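Local coordinates for putative 2,3,4,5-tetrahydropyridine-2-carboxylate N- succinyltransferase (Campylobacter jejuni, PDB 2RIJ), which probably catalyses succinyl transfer from succinyl-CoA to tetrahydrodipicolinate, the first step of the succinylase route from tetrahydrodipicolinate toward lysine, working as a homotrimer, at residues Phe164-Ile178 and Pro197-Ala210. Numbering follows the deposited sequence. Where two conformers were deposited one is given.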
loop_
_atom_site.group_PDB
_atom_site.type_symbol
_atom_site.label_atom_id
_atom_site.label_comp_id
_atom_site.label_asym_id
_atom_site.label_seq_id
_atom_site.Cartn_x
_atom_site.Cartn_y
_atom_site.Cartn_z
ATOM N N PHE A 164 -2.950 -43.142 -20.279
ATOM C CA PHE A 164 -1.627 -42.771 -20.754
ATOM C C PHE A 164 -0.677 -43.948 -20.818
ATOM O O PHE A 164 0.159 -44.033 -21.711
ATOM C CB PHE A 164 -1.021 -41.676 -19.882
ATOM C CG PHE A 164 -1.460 -40.307 -20.251
ATOM C CD1 PHE A 164 -2.660 -39.801 -19.782
ATOM C CD2 PHE A 164 -0.663 -39.503 -21.058
ATOM C CE1 PHE A 164 -3.056 -38.510 -20.108
ATOM C CE2 PHE A 164 -1.065 -38.213 -21.389
ATOM C CZ PHE A 164 -2.260 -37.718 -20.911
ATOM N N GLY A 165 -0.798 -44.887 -19.895
ATOM C CA GLY A 165 0.100 -46.022 -19.929
ATOM C C GLY A 165 -0.176 -47.016 -21.035
ATOM O O GLY A 165 0.706 -47.765 -21.429
ATOM N N LEU A 166 -1.416 -47.072 -21.503
ATOM C CA LEU A 166 -1.807 -48.006 -22.543
ATOM C C LEU A 166 -1.545 -47.482 -23.975
ATOM O O LEU A 166 -1.302 -48.263 -24.908
ATOM C CB LEU A 166 -3.296 -48.342 -22.380
ATOM C CG LEU A 166 -3.646 -49.280 -21.199
ATOM C CD1 LEU A 166 -5.079 -49.743 -21.277
ATOM C CD2 LEU A 166 -2.751 -50.495 -21.121
ATOM N N LEU A 167 -1.641 -46.170 -24.154
ATOM C CA LEU A 167 -1.492 -45.550 -25.473
ATOM C C LEU A 167 -0.005 -45.445 -25.854
ATOM O O LEU A 167 0.833 -45.196 -24.997
ATOM C CB LEU A 167 -2.166 -44.174 -25.466
ATOM C CG LEU A 167 -3.692 -44.151 -25.229
ATOM C CD1 LEU A 167 -4.153 -42.745 -25.085
ATOM C CD2 LEU A 167 -4.490 -44.867 -26.365
ATOM N N SER A 168 0.319 -45.665 -27.127
ATOM C CA SER A 168 1.662 -45.481 -27.657
ATOM C C SER A 168 1.867 -44.051 -28.134
ATOM O O SER A 168 0.994 -43.474 -28.787
ATOM C CB SER A 168 1.897 -46.415 -28.846
ATOM O OG SER A 168 1.756 -47.746 -28.461
ATOM N N ASN A 169 3.007 -43.478 -27.769
ATOM C CA ASN A 169 3.464 -42.202 -28.321
ATOM C C ASN A 169 3.892 -42.452 -29.760
ATOM O O ASN A 169 4.795 -43.242 -30.025
ATOM C CB ASN A 169 4.629 -41.623 -27.498
ATOM C CG ASN A 169 5.021 -40.228 -27.929
ATOM O OD1 ASN A 169 4.161 -39.429 -28.335
ATOM N ND2 ASN A 169 6.325 -39.921 -27.877
ATOM N N VAL A 170 3.234 -41.767 -30.681
ATOM C CA VAL A 170 3.461 -41.977 -32.119
ATOM C C VAL A 170 3.541 -40.622 -32.807
ATOM O O VAL A 170 3.108 -39.604 -32.259
ATOM C CB VAL A 170 2.365 -42.867 -32.773
ATOM C CG1 VAL A 170 2.346 -44.300 -32.131
ATOM C CG2 VAL A 170 0.974 -42.214 -32.677
ATOM N N ALA A 171 4.095 -40.649 -34.005
ATOM C CA ALA A 171 4.047 -39.524 -34.950
ATOM C C ALA A 171 2.711 -39.566 -35.662
ATOM O O ALA A 171 2.131 -40.642 -35.833
ATOM C CB ALA A 171 5.194 -39.622 -35.944
ATOM N N TRP A 172 2.232 -38.389 -36.076
ATOM C CA TRP A 172 0.939 -38.252 -36.718
ATOM C C TRP A 172 1.150 -37.417 -37.947
ATOM O O TRP A 172 1.778 -36.345 -37.896
ATOM C CB TRP A 172 -0.088 -37.604 -35.805
ATOM C CG TRP A 172 -0.353 -38.326 -34.559
ATOM C CD1 TRP A 172 0.340 -38.212 -33.399
ATOM C CD2 TRP A 172 -1.423 -39.243 -34.306
ATOM N NE1 TRP A 172 -0.212 -39.010 -32.441
ATOM C CE2 TRP A 172 -1.298 -39.660 -32.958
ATOM C CE3 TRP A 172 -2.448 -39.781 -35.085
ATOM C CZ2 TRP A 172 -2.171 -40.577 -32.370
ATOM C CZ3 TRP A 172 -3.347 -40.678 -34.485
ATOM C CH2 TRP A 172 -3.183 -41.081 -33.146
ATOM N N SER A 173 0.760 -37.994 -39.080
ATOM C CA SER A 173 0.943 -37.370 -40.400
ATOM C C SER A 173 -0.407 -37.358 -41.085
ATOM O O SER A 173 -0.981 -38.419 -41.396
ATOM C CB SER A 173 1.939 -38.208 -41.213
ATOM O OG SER A 173 2.195 -37.613 -42.480
ATOM N N ASP A 174 -0.957 -36.174 -41.282
ATOM C CA ASP A 174 -2.318 -36.030 -41.807
ATOM C C ASP A 174 -3.321 -36.945 -41.085
ATOM O O ASP A 174 -4.167 -37.631 -41.681
ATOM C CB ASP A 174 -2.334 -36.212 -43.317
ATOM C CG ASP A 174 -1.535 -35.104 -44.040
ATOM O OD1 ASP A 174 -1.450 -33.942 -43.550
ATOM O OD2 ASP A 174 -0.954 -35.425 -45.078
ATOM N N ASP A 175 -3.196 -36.865 -39.771
ATOM C CA ASP A 175 -3.981 -37.571 -38.790
ATOM C C ASP A 175 -3.814 -39.087 -38.813
ATOM O O ASP A 175 -4.594 -39.760 -38.190
ATOM C CB ASP A 175 -5.480 -37.105 -38.828
ATOM C CG ASP A 175 -5.699 -35.667 -38.185
ATOM O OD1 ASP A 175 -4.825 -35.165 -37.378
ATOM O OD2 ASP A 175 -6.769 -35.055 -38.449
ATOM N N LYS A 176 -2.783 -39.603 -39.479
ATOM C CA LYS A 176 -2.462 -41.032 -39.487
ATOM C C LYS A 176 -1.258 -41.308 -38.577
ATOM O O LYS A 176 -0.226 -40.649 -38.736
ATOM C CB LYS A 176 -2.082 -41.489 -40.909
ATOM C CG LYS A 176 -3.071 -41.131 -41.994
ATOM C CD LYS A 176 -4.382 -41.707 -41.678
ATOM C CE LYS A 176 -5.253 -41.905 -42.917
ATOM N NZ LYS A 176 -6.520 -42.547 -42.430
ATOM N N PRO A 177 -1.376 -42.282 -37.653
ATOM C CA PRO A 177 -0.285 -42.591 -36.752
ATOM C C PRO A 177 0.832 -43.414 -37.420
ATOM O O PRO A 177 0.575 -44.332 -38.219
ATOM C CB PRO A 177 -0.974 -43.350 -35.602
ATOM C CG PRO A 177 -2.165 -44.048 -36.285
ATOM C CD PRO A 177 -2.574 -43.099 -37.390
ATOM N N ILE A 178 2.068 -43.076 -37.082
ATOM C CA ILE A 178 3.257 -43.780 -37.542
ATOM C C ILE A 178 4.157 -44.022 -36.341
ATOM O O ILE A 178 4.479 -43.099 -35.605
ATOM C CB ILE A 178 4.029 -42.939 -38.570
ATOM C CG1 ILE A 178 3.089 -42.491 -39.694
ATOM C CG2 ILE A 178 5.313 -43.710 -39.071
ATOM C CD1 ILE A 178 3.722 -41.542 -40.699
ATOM N N PRO A 197 7.635 -38.420 -44.500
ATOM C CA PRO A 197 6.262 -37.960 -44.301
ATOM C C PRO A 197 6.187 -36.690 -43.479
ATOM O O PRO A 197 7.076 -36.440 -42.649
ATOM C CB PRO A 197 5.612 -39.112 -43.550
ATOM C CG PRO A 197 6.668 -39.724 -42.837
ATOM C CD PRO A 197 7.876 -39.666 -43.761
ATOM N N LYS A 198 5.161 -35.870 -43.733
ATOM C CA LYS A 198 4.968 -34.648 -42.994
ATOM C C LYS A 198 4.366 -34.989 -41.635
ATOM O O LYS A 198 3.210 -35.464 -41.546
ATOM C CB LYS A 198 4.041 -33.674 -43.705
ATOM C CG LYS A 198 3.707 -32.456 -42.801
ATOM C CD LYS A 198 2.950 -31.416 -43.512
ATOM C CE LYS A 198 1.521 -31.905 -43.826
ATOM N NZ LYS A 198 0.588 -31.875 -42.683
ATOM N N ILE A 199 5.124 -34.686 -40.589
ATOM C CA ILE A 199 4.727 -35.015 -39.220
ATOM C C ILE A 199 4.123 -33.773 -38.572
ATOM O O ILE A 199 4.795 -32.776 -38.332
ATOM C CB ILE A 199 5.914 -35.606 -38.413
ATOM C CG1 ILE A 199 6.503 -36.844 -39.140
ATOM C CG2 ILE A 199 5.510 -35.881 -36.947
ATOM C CD1 ILE A 199 5.495 -37.957 -39.466
ATOM N N ASP A 200 2.832 -33.843 -38.289
ATOM C CA ASP A 200 2.144 -32.721 -37.675
ATOM C C ASP A 200 2.340 -32.615 -36.161
ATOM O O ASP A 200 2.310 -31.508 -35.606
ATOM C CB ASP A 200 0.671 -32.785 -38.020
ATOM C CG ASP A 200 0.445 -32.660 -39.510
ATOM O OD1 ASP A 200 1.100 -31.801 -40.162
ATOM O OD2 ASP A 200 -0.333 -33.471 -40.017
ATOM N N PHE A 201 2.463 -33.760 -35.487
ATOM C CA PHE A 201 2.638 -33.828 -34.046
ATOM C C PHE A 201 3.081 -35.230 -33.608
ATOM O O PHE A 201 3.003 -36.195 -34.370
ATOM C CB PHE A 201 1.413 -33.323 -33.260
ATOM C CG PHE A 201 0.138 -34.166 -33.375
ATOM C CD1 PHE A 201 -0.664 -34.093 -34.488
ATOM C CD2 PHE A 201 -0.258 -34.977 -32.348
ATOM C CE1 PHE A 201 -1.826 -34.842 -34.599
ATOM C CE2 PHE A 201 -1.429 -35.692 -32.426
ATOM C CZ PHE A 201 -2.217 -35.637 -33.559
ATOM N N VAL A 202 3.605 -35.299 -32.407
ATOM C CA VAL A 202 4.045 -36.568 -31.763
ATOM C C VAL A 202 3.403 -36.603 -30.380
ATOM O O VAL A 202 3.652 -35.715 -29.533
ATOM C CB VAL A 202 5.586 -36.715 -31.689
ATOM C CG1 VAL A 202 6.018 -38.041 -30.855
ATOM C CG2 VAL A 202 6.221 -36.603 -33.094
ATOM N N ASP A 203 2.517 -37.584 -30.175
ATOM C CA ASP A 203 1.774 -37.687 -28.941
ATOM C C ASP A 203 1.043 -39.020 -28.883
ATOM O O ASP A 203 0.977 -39.808 -29.863
ATOM C CB ASP A 203 0.736 -36.547 -28.827
ATOM C CG ASP A 203 0.104 -36.426 -27.427
ATOM O OD1 ASP A 203 0.691 -36.899 -26.431
ATOM O OD2 ASP A 203 -1.026 -35.883 -27.335
ATOM N N LYS A 204 0.488 -39.268 -27.725
ATOM C CA LYS A 204 -0.338 -40.451 -27.455
ATOM C C LYS A 204 -1.821 -40.300 -27.818
ATOM O O LYS A 204 -2.520 -41.306 -27.927
ATOM C CB LYS A 204 -0.227 -40.846 -25.957
ATOM C CG LYS A 204 1.134 -41.434 -25.573
ATOM C CD LYS A 204 1.253 -41.661 -24.089
ATOM C CE LYS A 204 2.469 -42.550 -23.755
ATOM N NZ LYS A 204 2.500 -42.976 -22.364
ATOM N N PHE A 205 -2.298 -39.067 -27.941
ATOM C CA PHE A 205 -3.702 -38.778 -28.233
ATOM C C PHE A 205 -3.825 -38.109 -29.609
ATOM O O PHE A 205 -2.991 -37.262 -29.953
ATOM C CB PHE A 205 -4.289 -37.786 -27.228
ATOM C CG PHE A 205 -4.576 -38.354 -25.869
ATOM C CD1 PHE A 205 -3.530 -38.665 -25.011
ATOM C CD2 PHE A 205 -5.871 -38.522 -25.429
ATOM C CE1 PHE A 205 -3.773 -39.208 -23.734
ATOM C CE2 PHE A 205 -6.123 -39.062 -24.145
ATOM C CZ PHE A 205 -5.056 -39.434 -23.328
ATOM N N PRO A 206 -4.930 -38.391 -30.332
ATOM C CA PRO A 206 -5.300 -37.663 -31.550
ATOM C C PRO A 206 -6.121 -36.408 -31.237
ATOM O O PRO A 206 -6.395 -36.097 -30.060
ATOM C CB PRO A 206 -6.139 -38.700 -32.295
ATOM C CG PRO A 206 -6.825 -39.399 -31.223
ATOM C CD PRO A 206 -5.932 -39.437 -30.035
ATOM N N ARG A 207 -6.434 -35.661 -32.280
ATOM C CA ARG A 207 -7.211 -34.475 -32.160
ATOM C C ARG A 207 -8.695 -34.826 -32.335
ATOM O O ARG A 207 -9.063 -35.759 -33.056
ATOM C CB ARG A 207 -6.743 -33.441 -33.171
ATOM C CG ARG A 207 -5.308 -32.952 -32.815
ATOM C CD ARG A 207 -4.554 -32.446 -33.908
ATOM N NE ARG A 207 -3.250 -31.956 -33.475
ATOM C CZ ARG A 207 -2.462 -31.280 -34.268
ATOM N NH1 ARG A 207 -2.840 -31.048 -35.495
ATOM N NH2 ARG A 207 -1.325 -30.824 -33.833
ATOM N N PHE A 208 -9.517 -34.013 -31.711
ATOM C CA PHE A 208 -10.999 -34.069 -31.806
ATOM C C PHE A 208 -11.518 -34.114 -33.230
ATOM O O PHE A 208 -12.341 -34.963 -33.539
ATOM C CB PHE A 208 -11.532 -32.845 -31.024
ATOM C CG PHE A 208 -13.007 -32.659 -30.968
ATOM C CD1 PHE A 208 -13.662 -31.974 -31.987
ATOM C CD2 PHE A 208 -13.735 -32.997 -29.803
ATOM C CE1 PHE A 208 -15.022 -31.680 -31.899
ATOM C CE2 PHE A 208 -15.080 -32.707 -29.709
ATOM C CZ PHE A 208 -15.739 -32.067 -30.789
ATOM N N LEU A 209 -11.002 -33.249 -34.115
ATOM C CA LEU A 209 -11.536 -33.167 -35.459
ATOM C C LEU A 209 -11.128 -34.355 -36.346
ATOM O O LEU A 209 -11.657 -34.522 -37.423
ATOM C CB LEU A 209 -11.214 -31.788 -36.096
ATOM C CG LEU A 209 -12.031 -30.612 -35.549
ATOM C CD1 LEU A 209 -11.423 -29.299 -36.144
ATOM C CD2 LEU A 209 -13.547 -30.736 -35.859
ATOM N N ALA A 210 -10.218 -35.210 -35.866
ATOM C CA ALA A 210 -9.922 -36.429 -36.599
ATOM C C ALA A 210 -11.098 -37.416 -36.408
ATOM O O ALA A 210 -11.184 -38.432 -37.132
ATOM C CB ALA A 210 -8.559 -37.066 -36.153
HETATM O O HOH W 1 3.331 -36.781 -45.639
HETATM O O HOH W 2 -5.382 -36.439 -34.820
HETATM O O HOH W 3 -1.870 -34.835 -38.338
HETATM O O HOH W 4 -4.666 -32.485 -37.288
#
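A classic beta bulge marks this antiparallel pairing of strands 170-173 and 201-203: D200 and F201 both face W172, whose N binds F201 O at 2.9 Å and whose O receives D200 N at 2.7 Å. The five-membered ring of the W172 indole and the flat F201 ring form an offset stack, planes 8° apart, with W172 CD1 3.2 Å from F201 CE2. F201 CG lies between its backbone N and carbonyl carbon (chi1 67°), bringing the ring over the indole; the R207 guanidinium, salt-bridged to E222 of a second subunit, lies over the opposite face of the F201 ring. The indole N-H lets W172 NE1 bind D203 O at 2.9 Å nearly in the ring plane, while V170 N reaches this oxygen from the carbonyl plane's opposite side. At the turn, D200 OD2 accepts D174 N, and K198 NZ joins D174 OD1 (3.0 Å) to D200 OD1 (2.6 Å), probably easing carboxylate repulsion. Long K204 carries NZ to F164 O at 2.7 Å. R227 and R219 of the second subunit pair with D203; D200 and V202 make backbone bonds to that subunit. Strand 176-178, joined by a type I' turn, completes the chain's three-stranded antiparallel sheet, bulged where strand 201-203 begins.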